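Long-range contact in putative alcohol dehydrogenase (Sinorhizobium meliloti, PDB 4J6F), which probably acts as an NAD(P)-dependent alcohol dehydrogenase or related oxidoreductase of the medium-chain dehydrogenase/reductase family: residues M34-L48 with G101-D113. Numbering follows the deposited sequence.
Sequences MTAVLLTGHGGLEKL and GNTLTFPRIQGTD
The backbone oxygen of Leu39 receives the amide N of Arg108 at 2.8 Å, and the CA of Pro107 also approaches it, as a CA-H...O contact. Leu39 N answers with a bond to Arg108 O, also 2.8 Å, so the two residues form a single antiparallel, hydrogen-bonded bridge. Next to it a water bridges the two segments, donating to Val37 O and accepting from Gln110 N.

Phe106, just before a cis peptide bond to Pro107, carries much of the side-chain contact. With CG beside its own backbone N (chi1 -57°), its ring lies flat against the turn: Gly41 CA sits over the ring centre, 3.6 Å from the centroid, in a CH-pi contact. One edge meets Leu39 CD2, and CZ points at the face of His42 in a T-shaped stack with planes at 86°. Cut back to an alanine, this position would probably lose the ring that lies on Gly41 CA, leave the His42 face without its aromatic edge and open a gap beside Leu39 CD2.

Farther along, Ile109 CD1 rests on Ala36 CB and meets the selenomethionine methyl CE of Met34 tip to tip, 3.9 Å from each. Strand 33-39, paired on its other side with strand 48-51, is thereby joined to the loop between helix 75-82 and strand 113-121 of the GroES-like domain; that helix takes the amide of Gln110 through Asp77 O and packs Arg81 on Leu39.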
loop_
_atom_site.group_PDB
_atom_site.type_symbol
_atom_site.label_atom_id
_atom_site.label_comp_id
_atom_site.label_asym_id
_atom_site.label_seq_id
_atom_site.Cartn_x
_atom_site.Cartn_y
_atom_site.Cartn_z
HETATM N N MSE A 34 46.222 1.456 1.168
HETATM C CA MSE A 34 45.515 1.556 2.445
HETATM C C MSE A 34 44.975 0.223 2.906
HETATM O O MSE A 34 44.996 -0.784 2.177
HETATM C CB MSE A 34 44.356 2.545 2.313
HETATM C CG MSE A 34 43.414 2.115 1.188
HETATM SE SE MSE A 34 41.724 3.125 1.258
HETATM C CE MSE A 34 40.769 2.432 -0.320
ATOM N N THR A 35 44.483 0.235 4.140
ATOM C CA THR A 35 43.813 -0.893 4.755
ATOM C C THR A 35 42.317 -0.784 4.484
ATOM O O THR A 35 41.751 0.315 4.520
ATOM C CB THR A 35 44.083 -0.877 6.268
ATOM O OG1 THR A 35 45.467 -1.160 6.492
ATOM C CG2 THR A 35 43.268 -1.903 6.983
ATOM N N ALA A 36 41.681 -1.912 4.181
ATOM C CA ALA A 36 40.238 -1.943 3.946
ATOM C C ALA A 36 39.720 -3.349 4.101
ATOM O O ALA A 36 40.454 -4.319 3.876
ATOM C CB ALA A 36 39.888 -1.424 2.557
ATOM N N VAL A 37 38.451 -3.452 4.487
ATOM C CA VAL A 37 37.777 -4.736 4.531
ATOM C C VAL A 37 37.053 -4.896 3.209
ATOM O O VAL A 37 36.203 -4.081 2.861
ATOM C CB VAL A 37 36.823 -4.841 5.726
ATOM C CG1 VAL A 37 35.917 -6.053 5.577
ATOM C CG2 VAL A 37 37.619 -4.902 7.026
ATOM N N LEU A 38 37.432 -5.942 2.478
ATOM C CA LEU A 38 36.931 -6.210 1.133
ATOM C C LEU A 38 35.884 -7.309 1.120
ATOM O O LEU A 38 36.091 -8.384 1.705
ATOM C CB LEU A 38 38.081 -6.632 0.211
ATOM C CG LEU A 38 39.220 -5.647 -0.097
ATOM C CD1 LEU A 38 40.246 -6.311 -1.001
ATOM C CD2 LEU A 38 38.685 -4.370 -0.741
ATOM N N LEU A 39 34.764 -7.035 0.451
ATOM C CA LEU A 39 33.787 -8.058 0.123
ATOM C C LEU A 39 34.155 -8.669 -1.231
ATOM O O LEU A 39 34.233 -7.961 -2.229
ATOM C CB LEU A 39 32.395 -7.453 0.072
ATOM C CG LEU A 39 31.277 -8.385 -0.384
ATOM C CD1 LEU A 39 31.006 -9.416 0.694
ATOM C CD2 LEU A 39 30.014 -7.594 -0.689
ATOM N N THR A 40 34.362 -9.985 -1.255
ATOM C CA THR A 40 34.980 -10.671 -2.397
ATOM C C THR A 40 34.028 -11.566 -3.191
ATOM O O THR A 40 34.416 -12.148 -4.201
ATOM C CB THR A 40 36.186 -11.514 -1.940
ATOM O OG1 THR A 40 35.733 -12.572 -1.091
ATOM C CG2 THR A 40 37.181 -10.662 -1.169
ATOM N N GLY A 41 32.787 -11.667 -2.737
ATOM C CA GLY A 41 31.762 -12.458 -3.407
ATOM C C GLY A 41 30.691 -12.682 -2.366
ATOM O O GLY A 41 30.887 -12.303 -1.203
ATOM N N HIS A 42 29.564 -13.281 -2.759
ATOM C CA HIS A 42 28.492 -13.599 -1.802
ATOM C C HIS A 42 28.827 -14.827 -0.938
ATOM O O HIS A 42 29.592 -15.707 -1.356
ATOM C CB HIS A 42 27.147 -13.789 -2.500
ATOM C CG HIS A 42 26.648 -12.562 -3.197
ATOM N ND1 HIS A 42 26.174 -11.458 -2.519
ATOM C CD2 HIS A 42 26.533 -12.271 -4.515
ATOM C CE1 HIS A 42 25.802 -10.535 -3.391
ATOM N NE2 HIS A 42 26.008 -11.005 -4.608
ATOM N N GLY A 43 28.250 -14.871 0.264
ATOM C CA GLY A 43 28.518 -15.940 1.218
ATOM C C GLY A 43 28.661 -15.455 2.650
ATOM O O GLY A 43 28.069 -14.434 3.047
ATOM N N GLY A 44 29.457 -16.180 3.432
ATOM C CA GLY A 44 29.591 -15.893 4.859
ATOM C C GLY A 44 30.728 -14.950 5.195
ATOM O O GLY A 44 31.427 -14.475 4.308
ATOM N N LEU A 45 31.043 -14.825 6.465
ATOM C CA LEU A 45 32.009 -13.847 6.895
ATOM C C LEU A 45 33.325 -14.062 6.167
ATOM O O LEU A 45 34.064 -13.121 5.946
ATOM C CB LEU A 45 32.235 -13.956 8.396
ATOM C CG LEU A 45 31.107 -13.547 9.332
ATOM C CD1 LEU A 45 31.530 -13.799 10.761
ATOM C CD2 LEU A 45 30.752 -12.088 9.152
ATOM N N GLU A 46 33.647 -15.299 5.825
ATOM C CA GLU A 46 34.943 -15.577 5.193
ATOM C C GLU A 46 35.117 -14.852 3.849
ATOM O O GLU A 46 36.246 -14.701 3.369
ATOM C CB GLU A 46 35.223 -17.086 5.092
ATOM C CG GLU A 46 34.531 -17.821 3.942
ATOM C CD GLU A 46 33.061 -18.170 4.197
ATOM O OE1 GLU A 46 32.401 -18.591 3.217
ATOM O OE2 GLU A 46 32.558 -18.040 5.348
ATOM N N LYS A 47 34.004 -14.385 3.274
ATOM C CA LYS A 47 34.026 -13.517 2.090
ATOM C C LYS A 47 34.476 -12.069 2.390
ATOM O O LYS A 47 34.733 -11.288 1.466
ATOM C CB LYS A 47 32.667 -13.512 1.377
ATOM C CG LYS A 47 32.175 -14.866 0.867
ATOM C CD LYS A 47 33.074 -15.463 -0.216
ATOM C CE LYS A 47 32.673 -16.900 -0.532
ATOM N NZ LYS A 47 33.216 -17.408 -1.825
ATOM N N LEU A 48 34.588 -11.711 3.670
ATOM C CA LEU A 48 35.132 -10.398 4.041
ATOM C C LEU A 48 36.604 -10.499 4.400
ATOM O O LEU A 48 36.938 -10.997 5.469
ATOM C CB LEU A 48 34.367 -9.773 5.214
ATOM C CG LEU A 48 32.864 -9.510 5.078
ATOM C CD1 LEU A 48 32.258 -9.361 6.465
ATOM C CD2 LEU A 48 32.536 -8.313 4.186
ATOM N N GLY A 101 19.746 -3.576 -12.027
ATOM C CA GLY A 101 20.938 -2.883 -12.499
ATOM C C GLY A 101 22.049 -3.246 -11.548
ATOM O O GLY A 101 22.340 -2.500 -10.604
ATOM N N ASN A 102 22.648 -4.414 -11.765
ATOM C CA ASN A 102 23.675 -4.889 -10.846
ATOM C C ASN A 102 24.996 -4.120 -10.973
ATOM O O ASN A 102 25.823 -4.425 -11.832
ATOM C CB ASN A 102 23.888 -6.398 -10.954
ATOM C CG ASN A 102 24.811 -6.924 -9.873
ATOM O OD1 ASN A 102 25.126 -6.212 -8.914
ATOM N ND2 ASN A 102 25.249 -8.170 -10.017
ATOM N N THR A 103 25.163 -3.132 -10.091
ATOM C CA THR A 103 26.349 -2.282 -10.029
ATOM C C THR A 103 27.339 -2.761 -8.954
ATOM O O THR A 103 28.399 -2.156 -8.736
ATOM C CB THR A 103 25.960 -0.822 -9.726
ATOM O OG1 THR A 103 25.164 -0.790 -8.539
ATOM C CG2 THR A 103 25.195 -0.197 -10.884
ATOM N N LEU A 104 26.982 -3.837 -8.268
ATOM C CA LEU A 104 27.908 -4.493 -7.361
ATOM C C LEU A 104 29.005 -5.237 -8.139
ATOM O O LEU A 104 28.718 -6.118 -8.948
ATOM C CB LEU A 104 27.156 -5.449 -6.434
ATOM C CG LEU A 104 28.005 -6.128 -5.355
ATOM C CD1 LEU A 104 28.722 -5.110 -4.479
ATOM C CD2 LEU A 104 27.167 -7.060 -4.494
ATOM N N THR A 105 30.257 -4.857 -7.905
ATOM C CA THR A 105 31.403 -5.583 -8.460
ATOM C C THR A 105 32.411 -5.963 -7.353
ATOM O O THR A 105 32.628 -5.202 -6.408
ATOM C CB THR A 105 32.120 -4.778 -9.572
ATOM O OG1 THR A 105 32.697 -3.594 -9.015
ATOM C CG2 THR A 105 31.166 -4.391 -10.689
ATOM N N PHE A 106 33.031 -7.134 -7.475
ATOM C CA PHE A 106 33.951 -7.616 -6.445
ATOM C C PHE A 106 35.397 -7.403 -6.826
ATOM O O PHE A 106 35.750 -7.591 -7.976
ATOM C CB PHE A 106 33.676 -9.078 -6.122
ATOM C CG PHE A 106 32.260 -9.328 -5.689
ATOM C CD1 PHE A 106 31.794 -8.836 -4.471
ATOM C CD2 PHE A 106 31.381 -10.031 -6.511
ATOM C CE1 PHE A 106 30.481 -9.057 -4.069
ATOM C CE2 PHE A 106 30.066 -10.254 -6.115
ATOM C CZ PHE A 106 29.615 -9.768 -4.889
ATOM N N PRO A 107 36.245 -6.994 -5.861
ATOM C CA PRO A 107 35.947 -6.727 -4.446
ATOM C C PRO A 107 35.245 -5.389 -4.227
ATOM O O PRO A 107 35.410 -4.482 -5.025
ATOM C CB PRO A 107 37.333 -6.700 -3.802
ATOM C CG PRO A 107 38.214 -6.201 -4.882
ATOM C CD PRO A 107 37.668 -6.757 -6.166
ATOM N N ARG A 108 34.476 -5.283 -3.152
ATOM C CA ARG A 108 33.764 -4.046 -2.824
ATOM C C ARG A 108 33.999 -3.684 -1.373
ATOM O O ARG A 108 33.870 -4.524 -0.494
ATOM C CB ARG A 108 32.252 -4.190 -3.094
ATOM C CG ARG A 108 31.351 -3.202 -2.353
ATOM C CD ARG A 108 31.330 -1.796 -2.960
ATOM N NE ARG A 108 30.767 -1.796 -4.306
ATOM C CZ ARG A 108 31.473 -1.621 -5.422
ATOM N NH1 ARG A 108 30.865 -1.655 -6.602
ATOM N NH2 ARG A 108 32.778 -1.398 -5.356
ATOM N N ILE A 109 34.361 -2.436 -1.129
ATOM C CA ILE A 109 34.377 -1.938 0.227
ATOM C C ILE A 109 32.957 -1.497 0.568
ATOM O O ILE A 109 32.414 -0.586 -0.066
ATOM C CB ILE A 109 35.331 -0.732 0.385
ATOM C CG1 ILE A 109 36.763 -1.144 0.049
ATOM C CG2 ILE A 109 35.231 -0.157 1.803
ATOM C CD1 ILE A 109 37.677 0.003 -0.314
ATOM N N GLN A 110 32.362 -2.136 1.568
ATOM C CA GLN A 110 31.027 -1.745 2.038
ATOM C C GLN A 110 31.106 -0.568 3.053
ATOM O O GLN A 110 32.180 0.020 3.271
ATOM C CB GLN A 110 30.301 -2.959 2.642
ATOM C CG GLN A 110 30.330 -4.207 1.771
ATOM C CD GLN A 110 29.475 -5.326 2.316
ATOM O OE1 GLN A 110 29.996 -6.295 2.866
ATOM N NE2 GLN A 110 28.146 -5.202 2.174
ATOM N N GLY A 111 29.976 -0.230 3.674
ATOM C CA GLY A 111 29.946 0.813 4.690
ATOM C C GLY A 111 29.233 2.026 4.152
ATOM O O GLY A 111 29.677 2.625 3.172
ATOM N N THR A 112 28.092 2.337 4.752
ATOM C CA THR A 112 27.237 3.425 4.310
ATOM C C THR A 112 27.338 4.698 5.128
ATOM O O THR A 112 27.331 5.787 4.583
ATOM C CB THR A 112 25.766 2.984 4.301
ATOM O OG1 THR A 112 25.475 2.289 5.509
ATOM C CG2 THR A 112 25.507 2.058 3.164
ATOM N N ASP A 113 27.423 4.554 6.440
ATOM C CA ASP A 113 27.386 5.696 7.362
ATOM C C ASP A 113 28.755 6.261 7.685
ATOM O O ASP A 113 29.222 6.177 8.818
ATOM C CB ASP A 113 26.669 5.303 8.644
ATOM C CG ASP A 113 25.256 4.843 8.391
ATOM O OD1 ASP A 113 24.714 5.198 7.324
ATOM O OD2 ASP A 113 24.696 4.120 9.247
HETATM O O HOH W 1 33.571 -4.378 2.973
#